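Local coordinates for NTP_transf_2 domain-containing protein (Capnocytophaga granulosa, PDB 6WT9), which makes the second messenger 3',3'-c-di-GMP from two molecules of GTP in a CBASS defence system that protects bacteria against phage, at residues L299-V303 and L333-L337. Numbering follows the deposited sequence.
Sequences LNELV and LKMLL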
ATOM      1  N   LEU A 299      -5.932  -5.926 -17.158  1.00 16.99           N
ATOM      2  CA  LEU A 299      -6.244  -7.179 -16.477  1.00 16.82           C
ATOM      3  C   LEU A 299      -6.666  -8.257 -17.468  1.00 15.70           C
ATOM      4  O   LEU A 299      -6.289  -9.424 -17.321  1.00 14.19           O
ATOM      5  CB  LEU A 299      -7.335  -6.953 -15.430  1.00 20.87           C
ATOM      6  CG  LEU A 299      -6.884  -6.619 -14.004  1.00 27.63           C
ATOM      7  CD1 LEU A 299      -5.979  -5.397 -13.968  1.00 24.87           C
ATOM      8  CD2 LEU A 299      -8.093  -6.412 -13.107  1.00 29.74           C
ATOM      9  N   ASN A 300      -7.442  -7.885 -18.487  1.00 13.02           N
ATOM     10  CA  ASN A 300      -7.838  -8.859 -19.497  1.00 17.57           C
ATOM     11  C   ASN A 300      -6.630  -9.355 -20.281  1.00 16.67           C
ATOM     12  O   ASN A 300      -6.534 -10.544 -20.605  1.00 13.16           O
ATOM     13  CB  ASN A 300      -8.880  -8.246 -20.434  1.00 21.23           C
ATOM     14  CG  ASN A 300      -9.605  -9.287 -21.261  1.00 30.84           C
ATOM     15  OD1 ASN A 300      -9.611 -10.471 -20.925  1.00 38.91           O
ATOM     16  ND2 ASN A 300     -10.227  -8.851 -22.348  1.00 32.18           N
ATOM     17  N   GLU A 301      -5.688  -8.459 -20.583  1.00 17.23           N
ATOM     18  CA  GLU A 301      -4.498  -8.863 -21.324  1.00 26.94           C
ATOM     19  C   GLU A 301      -3.601  -9.774 -20.498  1.00 27.90           C
ATOM     20  O   GLU A 301      -2.959 -10.674 -21.051  1.00 29.22           O
ATOM     21  CB  GLU A 301      -3.724  -7.628 -21.787  1.00 42.73           C
ATOM     22  CG  GLU A 301      -2.577  -7.936 -22.736  1.00 56.51           C
ATOM     23  CD  GLU A 301      -1.904  -6.684 -23.264  1.00 65.96           C
ATOM     24  OE1 GLU A 301      -2.295  -5.573 -22.848  1.00 68.60           O
ATOM     25  OE2 GLU A 301      -0.984  -6.813 -24.100  1.00 69.86           O
ATOM     26  N   LEU A 302      -3.538  -9.561 -19.180  1.00 25.51           N
ATOM     27  CA  LEU A 302      -2.752 -10.448 -18.327  1.00 22.28           C
ATOM     28  C   LEU A 302      -3.356 -11.845 -18.279  1.00 26.82           C
ATOM     29  O   LEU A 302      -2.632 -12.845 -18.343  1.00 24.91           O
ATOM     30  CB  LEU A 302      -2.640  -9.864 -16.920  1.00 18.37           C
ATOM     31  CG  LEU A 302      -1.724  -8.651 -16.736  1.00 20.93           C
ATOM     32  CD1 LEU A 302      -1.994  -7.972 -15.402  1.00 23.84           C
ATOM     33  CD2 LEU A 302      -0.264  -9.066 -16.834  1.00 18.59           C
ATOM     34  N   VAL A 303      -4.684 -11.937 -18.164  1.00 25.89           N
ATOM     35  CA  VAL A 303      -5.336 -13.241 -18.116  1.00 27.73           C
ATOM     36  C   VAL A 303      -5.268 -13.933 -19.472  1.00 27.17           C
ATOM     37  O   VAL A 303      -5.206 -15.167 -19.546  1.00 30.14           O
ATOM     38  CB  VAL A 303      -6.788 -13.081 -17.627  1.00 27.58           C
ATOM     39  CG1 VAL A 303      -7.505 -14.424 -17.600  1.00 23.47           C
ATOM     40  CG2 VAL A 303      -6.811 -12.436 -16.250  1.00 27.71           C
ATOM     41  N   LEU A 333      -6.351 -13.107  -9.802  1.00 22.84           N
ATOM     42  CA  LEU A 333      -6.320 -12.113 -10.869  1.00 22.75           C
ATOM     43  C   LEU A 333      -7.580 -12.187 -11.721  1.00 23.24           C
ATOM     44  O   LEU A 333      -8.109 -11.154 -12.152  1.00 22.21           O
ATOM     45  CB  LEU A 333      -5.075 -12.310 -11.735  1.00 26.84           C
ATOM     46  CG  LEU A 333      -4.942 -11.409 -12.968  1.00 30.56           C
ATOM     47  CD1 LEU A 333      -4.885  -9.946 -12.565  1.00 27.75           C
ATOM     48  CD2 LEU A 333      -3.718 -11.791 -13.782  1.00 35.19           C
ATOM     49  N   LYS A 334      -8.078 -13.400 -11.973  1.00 20.81           N
ATOM     50  CA  LYS A 334      -9.307 -13.551 -12.746  1.00 21.00           C
ATOM     51  C   LYS A 334     -10.500 -12.956 -12.009  1.00 19.05           C
ATOM     52  O   LYS A 334     -11.334 -12.277 -12.620  1.00 17.58           O
ATOM     53  CB  LYS A 334      -9.559 -15.027 -13.059  1.00 29.59           C
ATOM     54  CG  LYS A 334      -8.549 -15.656 -14.004  1.00 38.86           C
ATOM     55  CD  LYS A 334      -8.849 -17.133 -14.210  1.00 48.78           C
ATOM     56  CE  LYS A 334      -7.833 -17.785 -15.134  1.00 55.54           C
ATOM     57  NZ  LYS A 334      -8.124 -19.231 -15.343  1.00 59.01           N
HETATM   58  N   MSE A 335     -10.598 -13.193 -10.702  1.00 17.87           N
HETATM   59  CA  MSE A 335     -11.716 -12.676  -9.918  1.00 20.09           C
HETATM   60  C   MSE A 335     -11.690 -11.155  -9.852  1.00 19.15           C
HETATM   61  O   MSE A 335     -12.737 -10.509  -9.828  1.00 19.40           O
HETATM   62  CB  MSE A 335     -11.710 -13.259  -8.502  1.00 21.39           C
HETATM   63  CG  MSE A 335     -11.877 -14.769  -8.444  1.00 27.93           C
HETATM   64 SE   MSE A 335     -13.148 -15.468  -9.747  0.39 39.78          SE
HETATM   65  CE  MSE A 335     -14.770 -14.582  -9.147  1.00 34.54           C
ATOM     66  N   LEU A 336     -10.484 -10.582  -9.819  1.00 17.57           N
ATOM     67  CA  LEU A 336     -10.362  -9.128  -9.867  1.00 19.41           C
ATOM     68  C   LEU A 336     -10.794  -8.592 -11.226  1.00 20.88           C
ATOM     69  O   LEU A 336     -11.383  -7.508 -11.316  1.00 20.16           O
ATOM     70  CB  LEU A 336      -8.926  -8.711  -9.547  1.00 15.05           C
ATOM     71  CG  LEU A 336      -8.639  -7.213  -9.452  1.00 21.66           C
ATOM     72  CD1 LEU A 336      -9.501  -6.568  -8.376  1.00 21.19           C
ATOM     73  CD2 LEU A 336      -7.164  -6.975  -9.172  1.00 24.25           C
ATOM     74  N   LEU A 337     -10.516  -9.343 -12.295  1.00 20.12           N
ATOM     75  CA  LEU A 337     -10.997  -8.962 -13.619  1.00 20.59           C
ATOM     76  C   LEU A 337     -12.520  -8.956 -13.675  1.00 23.44           C
ATOM     77  O   LEU A 337     -13.121  -8.108 -14.346  1.00 23.44           O
ATOM     78  CB  LEU A 337     -10.422  -9.908 -14.671  1.00 18.83           C
ATOM     79  CG  LEU A 337     -10.889  -9.712 -16.113  1.00 13.84           C
ATOM     80  CD1 LEU A 337     -10.582  -8.300 -16.587  1.00 12.29           C
ATOM     81  CD2 LEU A 337     -10.237 -10.741 -17.019  1.00 19.87           C
TER
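Two helices near the end of the chain, 291-304 and 327-347, pack in a roughly antiparallel pair through Leu-299, Val-303, Leu-333 and Leu-337. The axes of the short segments come within 9.7 Å and run at 146° to each other, a usual spacing for helices packed through leucines and valines. Leu-337 reaches across with both methyls: its CD1 lies 3.7 Å from CB of Leu-299 and its CD2 lies 3.9 Å from CG2 of Val-303, so the forked end sits between these two residues, one turn apart, over the backbone of Asn-300. A chi1 of 176° swings CG away from the backbone N of Leu-337 and sets CD1 against N of Asn-300. Leu-333, one turn earlier, sends CD2 to 3.8 Å from CB of Leu-302, while its CG meets CG2 of Val-303. Both helices belong to the helical part of this CD-NTase, which accompanies the nucleotidyltransferase sheet. Ile-274 of helix 268-276 touches Leu-299, Leu-302 and Leu-333, so these buried places suit purely apolar leucines. CD2 of Leu-299 lies 3.8 Å from CG of Leu-336. On the more open side, CG1 of Val-303 lies 3.9 Å from CG of Lys-334; the lysine's extended chain offers methylenes to the valine and carries NZ onward to a long, weak ion pair with Glu-331.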